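PDB 3P5M: enoyl-CoA hydratase/isomerase from Mycobacterium avium, which probably acts on coenzyme A thioesters as a crotonase-family hydratase or isomerase of enoyl-CoA, its own substrate not being established. Local coordinates for residues L27-T32 / G66-G71; P33-L38 / D79-V84; F106-A111 / F125-T130; G133-G138 / L229-T234. All blocks are in the same frame, centred on the assembly; numbering follows the deposited sequence.

Contact 1: residues L27-T32 / G66-G71; sequences LNAVDT and GGDLTG
The Asp68 carboxylate, the flat side-chain group that borders both Ala29 and Asp31, is only loosely flanked by the facing loop: OD2 lies 3.9 Å from Asp31 CB, and OD1 stands farther still from Ala29 CB. The close approach of this side chain is made by Asp68 CB, 3.0 Å from Val30 O. The flat peptide groups do the actual joining. Residues 27-32 and 66-71 run in the same direction and make a single bridge, Val30 with Gly67, closed by two backbone hydrogen bonds. Val30 N donates to Gly66 O at 2.7 Å; Asp68 N returns a bond to Val30 O at 2.8 Å, the pattern of a parallel bridge. Gly66 O has further company, because Ala29 CA makes a CA-H...O contact with it at 3.1 Å. Val30 CG2, set between the backbone N and the carbonyl carbon (the crowded position), approaches the same oxygen at 3.5 Å and gives this polar pairing an apolar flank. Asn28 faces away and is held by the backbones of Arg23 and Phe63. Asp31 sits at the N-cap of helix 32-47, where its OD1 makes a weak bond to Met34 N. In crotonases the loop corresponding to 66-71 contributes to the oxyanion hole, so the bridge probably helps to fix the course of that loop here. The two aspartates bring like charges close, with Asp31 OD2 4.5 Å from Asp68 OD2. Such proximity would tend to discourage full ionisation of both, although the helix start beside Asp31 may ease the cost, and the cohesion of the contact rests on its backbone bonds.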
loop_
_atom_site.group_PDB
_atom_site.type_symbol
_atom_site.label_atom_id
_atom_site.label_comp_id
_atom_site.label_asym_id
_atom_site.label_seq_id
_atom_site.Cartn_x
_atom_site.Cartn_y
_atom_site.Cartn_z
ATOM N N LEU B 27 31.026 -15.296 0.499
ATOM C CA LEU B 27 29.636 -14.884 0.735
ATOM C C LEU B 27 28.753 -16.110 0.974
ATOM O O LEU B 27 27.597 -16.160 0.554
ATOM C CB LEU B 27 29.080 -14.018 -0.412
ATOM C CG LEU B 27 29.955 -12.874 -0.936
ATOM C CD1 LEU B 27 29.365 -12.283 -2.215
ATOM C CD2 LEU B 27 30.211 -11.786 0.115
ATOM N N ASN B 28 29.322 -17.099 1.655
ATOM C CA ASN B 28 28.590 -18.312 1.992
ATOM C C ASN B 28 28.017 -19.042 0.787
ATOM O O ASN B 28 27.007 -19.748 0.914
ATOM C CB ASN B 28 27.484 -18.013 3.020
ATOM C CG ASN B 28 28.049 -17.570 4.335
ATOM O OD1 ASN B 28 29.143 -17.993 4.714
ATOM N ND2 ASN B 28 27.344 -16.685 5.024
ATOM N N ALA B 29 28.641 -18.854 -0.375
ATOM C CA ALA B 29 28.384 -19.706 -1.532
ATOM C C ALA B 29 28.637 -21.127 -1.049
ATOM O O ALA B 29 29.549 -21.349 -0.256
ATOM C CB ALA B 29 29.303 -19.341 -2.714
ATOM N N VAL B 30 27.795 -22.064 -1.478
ATOM C CA VAL B 30 27.803 -23.425 -0.953
ATOM C C VAL B 30 28.339 -24.484 -1.951
ATOM O O VAL B 30 28.193 -24.367 -3.200
ATOM C CB VAL B 30 26.390 -23.880 -0.468
ATOM C CG1 VAL B 30 25.920 -23.054 0.702
ATOM C CG2 VAL B 30 25.353 -23.881 -1.621
ATOM N N ASP B 31 28.956 -25.511 -1.384
ATOM C CA ASP B 31 29.325 -26.706 -2.133
ATOM C C ASP B 31 28.795 -27.955 -1.442
ATOM O O ASP B 31 28.174 -27.871 -0.388
ATOM C CB ASP B 31 30.851 -26.771 -2.415
ATOM C CG ASP B 31 31.716 -26.971 -1.164
ATOM O OD1 ASP B 31 31.276 -26.895 0.003
ATOM O OD2 ASP B 31 32.905 -27.243 -1.392
ATOM N N THR B 32 29.031 -29.114 -2.040
ATOM C CA THR B 32 28.459 -30.354 -1.520
ATOM C C THR B 32 28.855 -30.683 -0.081
ATOM O O THR B 32 27.970 -30.946 0.713
ATOM C CB THR B 32 28.713 -31.543 -2.451
ATOM O OG1 THR B 32 28.335 -31.159 -3.774
ATOM C CG2 THR B 32 27.901 -32.780 -1.990
ATOM N N GLY B 66 24.326 -18.760 -2.582
ATOM C CA GLY B 66 23.941 -19.959 -3.351
ATOM C C GLY B 66 25.058 -20.880 -3.808
ATOM O O GLY B 66 26.154 -20.854 -3.279
ATOM N N GLY B 67 24.751 -21.717 -4.786
ATOM C CA GLY B 67 25.703 -22.672 -5.343
ATOM C C GLY B 67 27.001 -22.030 -5.797
ATOM O O GLY B 67 27.008 -21.043 -6.538
ATOM N N ASP B 68 28.091 -22.605 -5.311
ATOM C CA ASP B 68 29.469 -22.207 -5.616
ATOM C C ASP B 68 29.841 -22.066 -7.118
ATOM O O ASP B 68 30.595 -21.169 -7.488
ATOM C CB ASP B 68 30.395 -23.261 -4.981
ATOM C CG ASP B 68 31.664 -22.676 -4.449
ATOM O OD1 ASP B 68 32.049 -21.583 -4.921
ATOM O OD2 ASP B 68 32.272 -23.291 -3.546
ATOM N N LEU B 69 29.326 -22.967 -7.951
ATOM C CA LEU B 69 29.749 -23.119 -9.358
ATOM C C LEU B 69 31.199 -23.682 -9.533
ATOM O O LEU B 69 31.780 -23.661 -10.630
ATOM C CB LEU B 69 29.471 -21.852 -10.194
ATOM C CG LEU B 69 28.023 -21.406 -10.472
ATOM C CD1 LEU B 69 27.940 -20.761 -11.853
ATOM C CD2 LEU B 69 26.957 -22.528 -10.357
ATOM N N THR B 70 31.738 -24.212 -8.438
ATOM C CA THR B 70 32.987 -24.977 -8.424
ATOM C C THR B 70 32.669 -26.465 -8.192
ATOM O O THR B 70 31.530 -26.829 -7.971
ATOM C CB THR B 70 33.940 -24.492 -7.283
ATOM O OG1 THR B 70 33.412 -24.912 -6.015
ATOM C CG2 THR B 70 34.129 -22.959 -7.307
ATOM N N GLY B 71 33.662 -27.336 -8.246
ATOM C CA GLY B 71 33.440 -28.726 -7.838
ATOM C C GLY B 71 33.016 -29.695 -8.920
ATOM O O GLY B 71 33.377 -30.882 -8.846
#

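Contact 2: residues P33-L38 / D79-V84; sequences PMLEEL and DAANRV
Helices 32-47 and 74-90 pack in nearly the same direction, their segments 33-38 and 79-84 inclined by 25° with axes 8.7 Å apart, and Leu35 and Ala80 lie at the nearest point of the backbones. Small side chains on the second helix permit this approach. Leu35 CB rests on Ala80 CB at 3.7 Å, while its CD1 reaches past to Ala81 CB at 3.8 Å. Val84 closes the next turn with both branches: CG2 comes to 3.3 Å from Leu35 O, and CG1 meets Leu38 CD2 at 3.9 Å, the Leu38 and Val84 side chains crossing at about a right angle. Phe106 of helix 106-113 covers Leu35, Ala81 and Val84, so that the pair belongs to the interior of the crotonase domain. At the exposed margin Glu36 and Arg83 lie side by side and point the same way. The Arg83 guanidinium has Asp79 C and Ala80 CA over one face, near the rim, and Glu36 CG in plane at the edge, 3.5 Å from Arg83 NH2. The aliphatic part thus touches more closely than the charge: the salt bridge, Glu36 OE2 to Arg83 NH2, is long at 3.8 Å, with the two planes 37° apart. A water also spans the helices, donating to Ala80 O at 2.8 Å and weakly to Leu35 O. Apolar packing carries the contact, and the loose ion pair probably adds modest, solvent-screened attraction.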
loop_
_atom_site.group_PDB
_atom_site.type_symbol
_atom_site.label_atom_id
_atom_site.label_comp_id
_atom_site.label_asym_id
_atom_site.label_seq_id
_atom_site.Cartn_x
_atom_site.Cartn_y
_atom_site.Cartn_z
ATOM N N PRO B 33 30.172 -30.694 0.251
ATOM C CA PRO B 33 30.518 -30.915 1.666
ATOM C C PRO B 33 29.713 -30.005 2.593
ATOM O O PRO B 33 29.146 -30.472 3.577
ATOM C CB PRO B 33 32.011 -30.542 1.747
ATOM C CG PRO B 33 32.521 -30.511 0.321
ATOM C CD PRO B 33 31.363 -30.748 -0.625
ATOM N N MET B 34 29.658 -28.716 2.263
ATOM C CA MET B 34 28.983 -27.732 3.108
ATOM C C MET B 34 27.505 -28.064 3.291
ATOM O O MET B 34 26.973 -27.977 4.411
ATOM C CB MET B 34 29.170 -26.331 2.538
ATOM C CG MET B 34 28.609 -25.210 3.371
ATOM S SD MET B 34 29.243 -23.671 2.710
ATOM C CE MET B 34 28.398 -22.434 3.715
ATOM N N LEU B 35 26.855 -28.465 2.196
ATOM C CA LEU B 35 25.426 -28.809 2.239
ATOM C C LEU B 35 25.153 -30.060 3.066
ATOM O O LEU B 35 24.238 -30.070 3.892
ATOM C CB LEU B 35 24.845 -28.966 0.825
ATOM C CG LEU B 35 24.764 -27.702 -0.040
ATOM C CD1 LEU B 35 24.387 -28.043 -1.481
ATOM C CD2 LEU B 35 23.791 -26.713 0.541
ATOM N N GLU B 36 25.949 -31.103 2.834
ATOM C CA GLU B 36 25.830 -32.360 3.583
ATOM C C GLU B 36 26.033 -32.151 5.072
ATOM O O GLU B 36 25.299 -32.703 5.881
ATOM C CB GLU B 36 26.800 -33.417 3.064
ATOM C CG GLU B 36 26.179 -34.363 2.050
ATOM C CD GLU B 36 27.181 -35.368 1.477
ATOM O OE1 GLU B 36 28.108 -35.793 2.211
ATOM O OE2 GLU B 36 27.047 -35.742 0.289
ATOM N N GLU B 37 27.034 -31.351 5.414
ATOM C CA GLU B 37 27.271 -30.939 6.787
ATOM C C GLU B 37 26.041 -30.264 7.415
ATOM O O GLU B 37 25.587 -30.649 8.493
ATOM C CB GLU B 37 28.485 -30.002 6.849
ATOM C CG GLU B 37 28.854 -29.533 8.278
ATOM C CD GLU B 37 29.555 -30.598 9.105
ATOM O OE1 GLU B 37 29.835 -31.682 8.580
ATOM O OE2 GLU B 37 29.841 -30.345 10.290
ATOM N N LEU B 38 25.514 -29.264 6.719
ATOM C CA LEU B 38 24.345 -28.539 7.156
ATOM C C LEU B 38 23.185 -29.495 7.475
ATOM O O LEU B 38 22.519 -29.384 8.508
ATOM C CB LEU B 38 23.959 -27.555 6.047
ATOM C CG LEU B 38 22.787 -26.579 6.186
ATOM C CD1 LEU B 38 22.839 -25.844 7.499
ATOM C CD2 LEU B 38 22.799 -25.576 5.026
ATOM N N ASP B 79 21.377 -32.892 -5.365
ATOM C CA ASP B 79 20.857 -33.840 -4.353
ATOM C C ASP B 79 21.037 -33.341 -2.911
ATOM O O ASP B 79 20.093 -33.394 -2.099
ATOM C CB ASP B 79 21.455 -35.252 -4.498
ATOM C CG ASP B 79 21.015 -35.964 -5.800
ATOM O OD1 ASP B 79 19.995 -35.595 -6.440
ATOM O OD2 ASP B 79 21.713 -36.926 -6.187
ATOM N N ALA B 80 22.239 -32.878 -2.579
ATOM C CA ALA B 80 22.489 -32.396 -1.210
ATOM C C ALA B 80 21.606 -31.171 -0.857
ATOM O O ALA B 80 20.969 -31.115 0.240
ATOM C CB ALA B 80 24.009 -32.114 -0.998
ATOM N N ALA B 81 21.541 -30.215 -1.794
ATOM C CA ALA B 81 20.691 -29.004 -1.671
ATOM C C ALA B 81 19.226 -29.368 -1.504
ATOM O O ALA B 81 18.526 -28.807 -0.653
ATOM C CB ALA B 81 20.866 -28.144 -2.874
ATOM N N ASN B 82 18.769 -30.332 -2.297
ATOM C CA ASN B 82 17.425 -30.871 -2.132
ATOM C C ASN B 82 17.178 -31.447 -0.746
ATOM O O ASN B 82 16.129 -31.176 -0.121
ATOM C CB ASN B 82 17.098 -31.882 -3.247
ATOM C CG ASN B 82 16.831 -31.200 -4.595
ATOM O OD1 ASN B 82 16.518 -30.004 -4.638
ATOM N ND2 ASN B 82 16.908 -31.963 -5.688
ATOM N N ARG B 83 18.146 -32.212 -0.234
ATOM C CA ARG B 83 17.963 -32.844 1.073
ATOM C C ARG B 83 18.006 -31.836 2.217
ATOM O O ARG B 83 17.353 -32.050 3.228
ATOM C CB ARG B 83 18.969 -33.995 1.287
ATOM C CG ARG B 83 18.503 -35.347 0.628
ATOM C CD ARG B 83 19.657 -36.112 -0.058
ATOM N NE ARG B 83 20.933 -35.731 0.560
ATOM C CZ ARG B 83 22.136 -36.085 0.110
ATOM N NH1 ARG B 83 22.230 -36.861 -0.964
ATOM N NH2 ARG B 83 23.238 -35.656 0.744
ATOM N N VAL B 84 18.751 -30.732 2.064
ATOM C CA VAL B 84 18.761 -29.671 3.093
ATOM C C VAL B 84 17.350 -29.117 3.240
ATOM O O VAL B 84 16.810 -29.027 4.339
ATOM C CB VAL B 84 19.766 -28.536 2.763
ATOM C CG1 VAL B 84 19.556 -27.324 3.667
ATOM C CG2 VAL B 84 21.232 -29.050 2.892
HETATM O O HOH W 1 22.553 -32.345 2.251
#

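Contact 3: residues F106-A111 / F125-T130; sequences FGCSLA and FQLAFT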
loop_
_atom_site.group_PDB
_atom_site.type_symbol
_atom_site.label_atom_id
_atom_site.label_comp_id
_atom_site.label_asym_id
_atom_site.label_seq_id
_atom_site.Cartn_x
_atom_site.Cartn_y
_atom_site.Cartn_z
ATOM N N PHE B 106 20.287 -20.915 -4.506
ATOM C CA PHE B 106 19.948 -21.805 -3.374
ATOM C C PHE B 106 19.851 -21.097 -2.002
ATOM O O PHE B 106 19.179 -21.591 -1.100
ATOM C CB PHE B 106 20.935 -22.979 -3.233
ATOM C CG PHE B 106 20.613 -23.865 -2.057
ATOM C CD1 PHE B 106 19.540 -24.755 -2.120
ATOM C CD2 PHE B 106 21.305 -23.743 -0.865
ATOM C CE1 PHE B 106 19.197 -25.530 -1.037
ATOM C CE2 PHE B 106 20.969 -24.534 0.225
ATOM C CZ PHE B 106 19.926 -25.433 0.130
ATOM N N GLY B 107 20.537 -19.972 -1.827
ATOM C CA GLY B 107 20.374 -19.165 -0.596
ATOM C C GLY B 107 18.946 -18.682 -0.386
ATOM O O GLY B 107 18.476 -18.543 0.748
ATOM N N CYS B 108 18.255 -18.414 -1.480
ATOM C CA CYS B 108 16.850 -18.078 -1.412
ATOM C C CYS B 108 16.025 -19.315 -1.030
ATOM O O CYS B 108 15.223 -19.293 -0.076
ATOM C CB CYS B 108 16.377 -17.474 -2.756
ATOM S SG CYS B 108 14.653 -16.911 -2.743
ATOM N N SER B 109 16.216 -20.403 -1.775
ATOM C CA SER B 109 15.544 -21.657 -1.479
ATOM C C SER B 109 15.682 -22.013 0.021
ATOM O O SER B 109 14.694 -22.391 0.665
ATOM C CB SER B 109 16.156 -22.768 -2.325
ATOM O OG SER B 109 16.195 -22.405 -3.701
ATOM N N LEU B 110 16.907 -21.880 0.554
ATOM C CA LEU B 110 17.239 -22.217 1.948
ATOM C C LEU B 110 16.405 -21.418 2.979
ATOM O O LEU B 110 15.799 -21.989 3.917
ATOM C CB LEU B 110 18.729 -21.924 2.182
ATOM C CG LEU B 110 19.421 -22.243 3.503
ATOM C CD1 LEU B 110 19.298 -23.712 3.811
ATOM C CD2 LEU B 110 20.894 -21.909 3.280
ATOM N N ALA B 111 16.433 -20.100 2.830
ATOM C CA ALA B 111 15.700 -19.197 3.722
ATOM C C ALA B 111 14.220 -19.569 3.642
ATOM O O ALA B 111 13.553 -19.740 4.659
ATOM C CB ALA B 111 15.903 -17.757 3.284
ATOM N N PHE B 125 16.219 -11.189 -1.936
ATOM C CA PHE B 125 15.949 -12.568 -2.348
ATOM C C PHE B 125 15.978 -12.550 -3.858
ATOM O O PHE B 125 15.368 -11.678 -4.501
ATOM C CB PHE B 125 14.587 -12.994 -1.796
ATOM C CG PHE B 125 14.508 -12.921 -0.289
ATOM C CD1 PHE B 125 14.758 -14.054 0.501
ATOM C CD2 PHE B 125 14.251 -11.728 0.337
ATOM C CE1 PHE B 125 14.727 -13.979 1.887
ATOM C CE2 PHE B 125 14.220 -11.630 1.711
ATOM C CZ PHE B 125 14.450 -12.762 2.501
ATOM N N GLN B 126 16.727 -13.474 -4.451
ATOM C CA GLN B 126 16.954 -13.373 -5.868
ATOM C C GLN B 126 17.289 -14.740 -6.462
ATOM O O GLN B 126 18.136 -15.453 -5.942
ATOM C CB GLN B 126 18.127 -12.426 -6.134
ATOM C CG GLN B 126 18.412 -12.184 -7.635
ATOM C CD GLN B 126 19.772 -11.484 -7.883
ATOM O OE1 GLN B 126 20.656 -11.540 -7.042
ATOM N NE2 GLN B 126 19.919 -10.829 -9.037
ATOM N N LEU B 127 16.618 -15.069 -7.558
ATOM C CA LEU B 127 16.931 -16.286 -8.331
ATOM C C LEU B 127 17.869 -15.862 -9.466
ATOM O O LEU B 127 17.446 -15.645 -10.613
ATOM C CB LEU B 127 15.649 -16.938 -8.852
ATOM C CG LEU B 127 14.599 -17.347 -7.813
ATOM C CD1 LEU B 127 13.357 -17.999 -8.476
ATOM C CD2 LEU B 127 15.195 -18.289 -6.758
ATOM N N ALA B 128 19.142 -15.682 -9.130
ATOM C CA ALA B 128 20.092 -15.209 -10.135
ATOM C C ALA B 128 20.553 -16.311 -11.089
ATOM O O ALA B 128 21.377 -16.054 -11.950
ATOM C CB ALA B 128 21.300 -14.517 -9.494
ATOM N N PHE B 129 20.017 -17.518 -10.973
ATOM C CA PHE B 129 20.566 -18.630 -11.739
ATOM C C PHE B 129 20.587 -18.335 -13.239
ATOM O O PHE B 129 21.587 -18.605 -13.905
ATOM C CB PHE B 129 19.783 -19.940 -11.519
ATOM C CG PHE B 129 19.357 -20.213 -10.093
ATOM C CD1 PHE B 129 20.028 -21.183 -9.333
ATOM C CD2 PHE B 129 18.246 -19.558 -9.528
ATOM C CE1 PHE B 129 19.635 -21.471 -8.045
ATOM C CE2 PHE B 129 17.827 -19.856 -8.232
ATOM C CZ PHE B 129 18.527 -20.830 -7.480
ATOM N N THR B 130 19.486 -17.785 -13.774
ATOM C CA THR B 130 19.364 -17.594 -15.226
ATOM C C THR B 130 20.407 -16.674 -15.803
ATOM O O THR B 130 20.639 -16.704 -17.018
ATOM C CB THR B 130 17.949 -17.141 -15.701
ATOM O OG1 THR B 130 17.485 -16.047 -14.913
ATOM C CG2 THR B 130 16.949 -18.277 -15.610
#
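This is buried apolar packing of a helix start against a strand end, in the crotonase fold: helix 106-113 leans on strand 124-126 and on the turn that follows it, near the centre of the chain. Cys108, on the helix side facing the strand, supplies much of the surface. Its SG is anti to the backbone N (chi1 -176°), which carries the sulphur to 4.0 Å from Phe125 CB. The Phe125 ring presents its edge to the helix, with Cys108 SG and Ala111 CB both near the ring plane; Ala111 CB lies 4.2 Å from CE1. Farther along the second segment, Leu127 extends CD2 to within 4.3 Å of Cys108 CB. No hydrogen bond crosses between the two segments. Polar groups are served by neighbours instead: Ser109 OG bonds to Asp137 O, and Gln126 is tied through its NE2 to Ala160 O and through its backbone to Ala103 and Gly105. Helix 106-113 is seated between the small sheet containing 124-126 and the pair of helices 32-47 and 74-90, against which Phe106 packs on its other flank. In crotonases the first turn of this helix lends a backbone N-H to the oxyanion hole, and Phe106 N, at the start of the helix, is consistent with that role. Close to it stands the Phe129 ring, which has Leu127 CB at its edge. Phe106 N stands oblique to the Phe129 ring, 3.5 Å from its CZ.

Contact 4: residues G133-G138 / L229-T234; sequences GLMPDG and LALVET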
loop_
_atom_site.group_PDB
_atom_site.type_symbol
_atom_site.label_atom_id
_atom_site.label_comp_id
_atom_site.label_asym_id
_atom_site.label_seq_id
_atom_site.Cartn_x
_atom_site.Cartn_y
_atom_site.Cartn_z
ATOM N N GLY B 133 22.621 -18.955 -17.111
ATOM C CA GLY B 133 21.952 -19.942 -17.955
ATOM C C GLY B 133 21.492 -21.198 -17.237
ATOM O O GLY B 133 21.244 -22.228 -17.877
ATOM N N LEU B 134 21.375 -21.106 -15.913
ATOM C CA LEU B 134 20.905 -22.209 -15.083
ATOM C C LEU B 134 19.510 -21.886 -14.533
ATOM O O LEU B 134 19.040 -20.767 -14.660
ATOM C CB LEU B 134 21.881 -22.475 -13.937
ATOM C CG LEU B 134 23.303 -22.890 -14.328
ATOM C CD1 LEU B 134 24.113 -23.272 -13.087
ATOM C CD2 LEU B 134 23.279 -24.072 -15.333
ATOM N N MET B 135 18.871 -22.873 -13.920
ATOM C CA MET B 135 17.482 -22.779 -13.490
ATOM C C MET B 135 17.432 -22.857 -11.960
ATOM O O MET B 135 18.461 -23.171 -11.330
ATOM C CB MET B 135 16.681 -23.946 -14.087
ATOM C CG MET B 135 16.946 -25.261 -13.352
ATOM S SD MET B 135 16.022 -26.638 -14.015
ATOM C CE MET B 135 14.370 -26.196 -13.552
ATOM N N PRO B 136 16.253 -22.558 -11.349
ATOM C CA PRO B 136 16.153 -22.566 -9.881
ATOM C C PRO B 136 16.413 -23.976 -9.357
ATOM O O PRO B 136 16.202 -24.939 -10.091
ATOM C CB PRO B 136 14.712 -22.127 -9.627
ATOM C CG PRO B 136 14.415 -21.199 -10.805
ATOM C CD PRO B 136 15.087 -21.888 -11.973
ATOM N N ASP B 137 16.909 -24.079 -8.121
ATOM C CA ASP B 137 17.152 -25.386 -7.469
ATOM C C ASP B 137 16.692 -25.404 -5.997
ATOM O O ASP B 137 16.095 -24.430 -5.500
ATOM C CB ASP B 137 18.633 -25.752 -7.536
ATOM C CG ASP B 137 19.505 -24.768 -6.792
ATOM O OD1 ASP B 137 18.989 -23.937 -5.993
ATOM O OD2 ASP B 137 20.723 -24.817 -7.004
ATOM N N GLY B 138 16.984 -26.509 -5.302
ATOM C CA GLY B 138 16.579 -26.664 -3.912
ATOM C C GLY B 138 15.121 -27.027 -3.783
ATOM O O GLY B 138 14.681 -27.403 -2.705
ATOM N N LEU B 229 21.276 -30.711 -14.622
ATOM C CA LEU B 229 22.151 -31.639 -15.350
ATOM C C LEU B 229 22.204 -31.383 -16.843
ATOM O O LEU B 229 23.268 -31.425 -17.447
ATOM C CB LEU B 229 21.722 -33.095 -15.101
ATOM C CG LEU B 229 22.239 -33.691 -13.784
ATOM C CD1 LEU B 229 21.583 -35.076 -13.537
ATOM C CD2 LEU B 229 23.793 -33.762 -13.771
ATOM N N ALA B 230 21.050 -31.139 -17.452
ATOM C CA ALA B 230 21.020 -30.835 -18.874
ATOM C C ALA B 230 21.583 -29.437 -19.153
ATOM O O ALA B 230 22.271 -29.216 -20.157
ATOM C CB ALA B 230 19.623 -30.954 -19.401
ATOM N N LEU B 231 21.299 -28.487 -18.255
ATOM C CA LEU B 231 21.675 -27.080 -18.494
ATOM C C LEU B 231 23.174 -26.819 -18.429
ATOM O O LEU B 231 23.680 -26.027 -19.210
ATOM C CB LEU B 231 20.898 -26.109 -17.589
ATOM C CG LEU B 231 19.417 -25.941 -17.924
ATOM C CD1 LEU B 231 18.791 -24.938 -16.920
ATOM C CD2 LEU B 231 19.197 -25.492 -19.345
ATOM N N VAL B 232 23.896 -27.523 -17.561
ATOM C CA VAL B 232 25.374 -27.373 -17.521
ATOM C C VAL B 232 26.103 -27.844 -18.826
ATOM O O VAL B 232 27.235 -27.416 -19.101
ATOM C CB VAL B 232 26.040 -27.947 -16.205
ATOM C CG1 VAL B 232 25.437 -27.295 -14.956
ATOM C CG2 VAL B 232 25.919 -29.481 -16.094
ATOM N N GLU B 233 25.462 -28.712 -19.613
ATOM C CA GLU B 233 26.013 -29.134 -20.899
ATOM C C GLU B 233 25.794 -28.136 -22.041
ATOM O O GLU B 233 26.306 -28.358 -23.140
ATOM C CB GLU B 233 25.404 -30.479 -21.347
ATOM C CG GLU B 233 25.516 -31.670 -20.393
ATOM C CD GLU B 233 26.946 -32.146 -20.201
ATOM O OE1 GLU B 233 27.671 -32.280 -21.223
ATOM O OE2 GLU B 233 27.346 -32.388 -19.034
ATOM N N THR B 234 25.014 -27.072 -21.800
ATOM C CA THR B 234 24.547 -26.180 -22.874
ATOM C C THR B 234 25.611 -25.123 -23.253
ATOM O O THR B 234 26.472 -24.791 -22.429
ATOM C CB THR B 234 23.197 -25.465 -22.482
ATOM O OG1 THR B 234 23.364 -24.623 -21.304
ATOM C CG2 THR B 234 22.108 -26.505 -22.245
HETATM O O HOH W 2 21.138 -22.845 -20.753
#
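Gly133 begins the contact with its carbonyl, whose oxygen lies 3.8 Å from Leu231 CD1 and also receives a water at 2.9 Å. That water donates in addition to Thr234 OG1, again at 2.9 Å, so one molecule links the loop to the end of the facing segment. Leu134 then sends its side chain alongside that of Leu231, the two running in opposite directions, and a single methyl does the touching: CD2 is 3.9 Å from Leu231 CB and equally 3.9 Å from Val232 CG1. Met135 meets the CD1 methyl of Leu231, which sits 3.6 Å from Met135 N and 3.7 Å from Met135 CB, the two side chains crossing at about a right angle. With CG anti to the carbonyl carbon (chi1 -71°), Leu231 is inserted among three successive residues of the loop. Its own carbonyl belongs to a type I turn from Leu231 to Thr234, and Leu231 O accepts from both Thr234 N and Thr234 OG1. The same hydroxyl caps the following helix, accepting from Phe237 N. Beyond Met135 the loop holds to helix 217-231 through Gln228, which bonds Met135 O, and Gln221, which bonds Gly138 O. The contact therefore lies where helix 217-231 gives way to helix 235-245, whose Phe237 packs on Leu134 and Val232, while Ala201 and Thr205 of the second subunit cover Leu231 and Met135.

How the contacts relate
Contacts 1, 2 and 3 share a core around Phe106. Leu35 CD2 of contact 2 lies 3.6 Å from Phe106 CE2, and Val30 CG2 of contact 1 stands 4.1 Å from Phe106 CD2. Contact 3 passes into contact 4 through a polar link, probably a hydrogen bond, from Leu134 N to Phe129 O (3.2 Å), and Phe129 CE1 approaches Asp137 OD1 at 3.3 Å. Leu69 CD2 and Leu134 CD1, 4.0 Å apart, join contacts 1 and 4. The centres of contacts 1 and 3 are about 12 Å apart. By analogy with crotonases, the loop of contact 1 and the helix start of contact 3 probably flank the thioester pocket. Contact 4 extends the framework to the subunit interface.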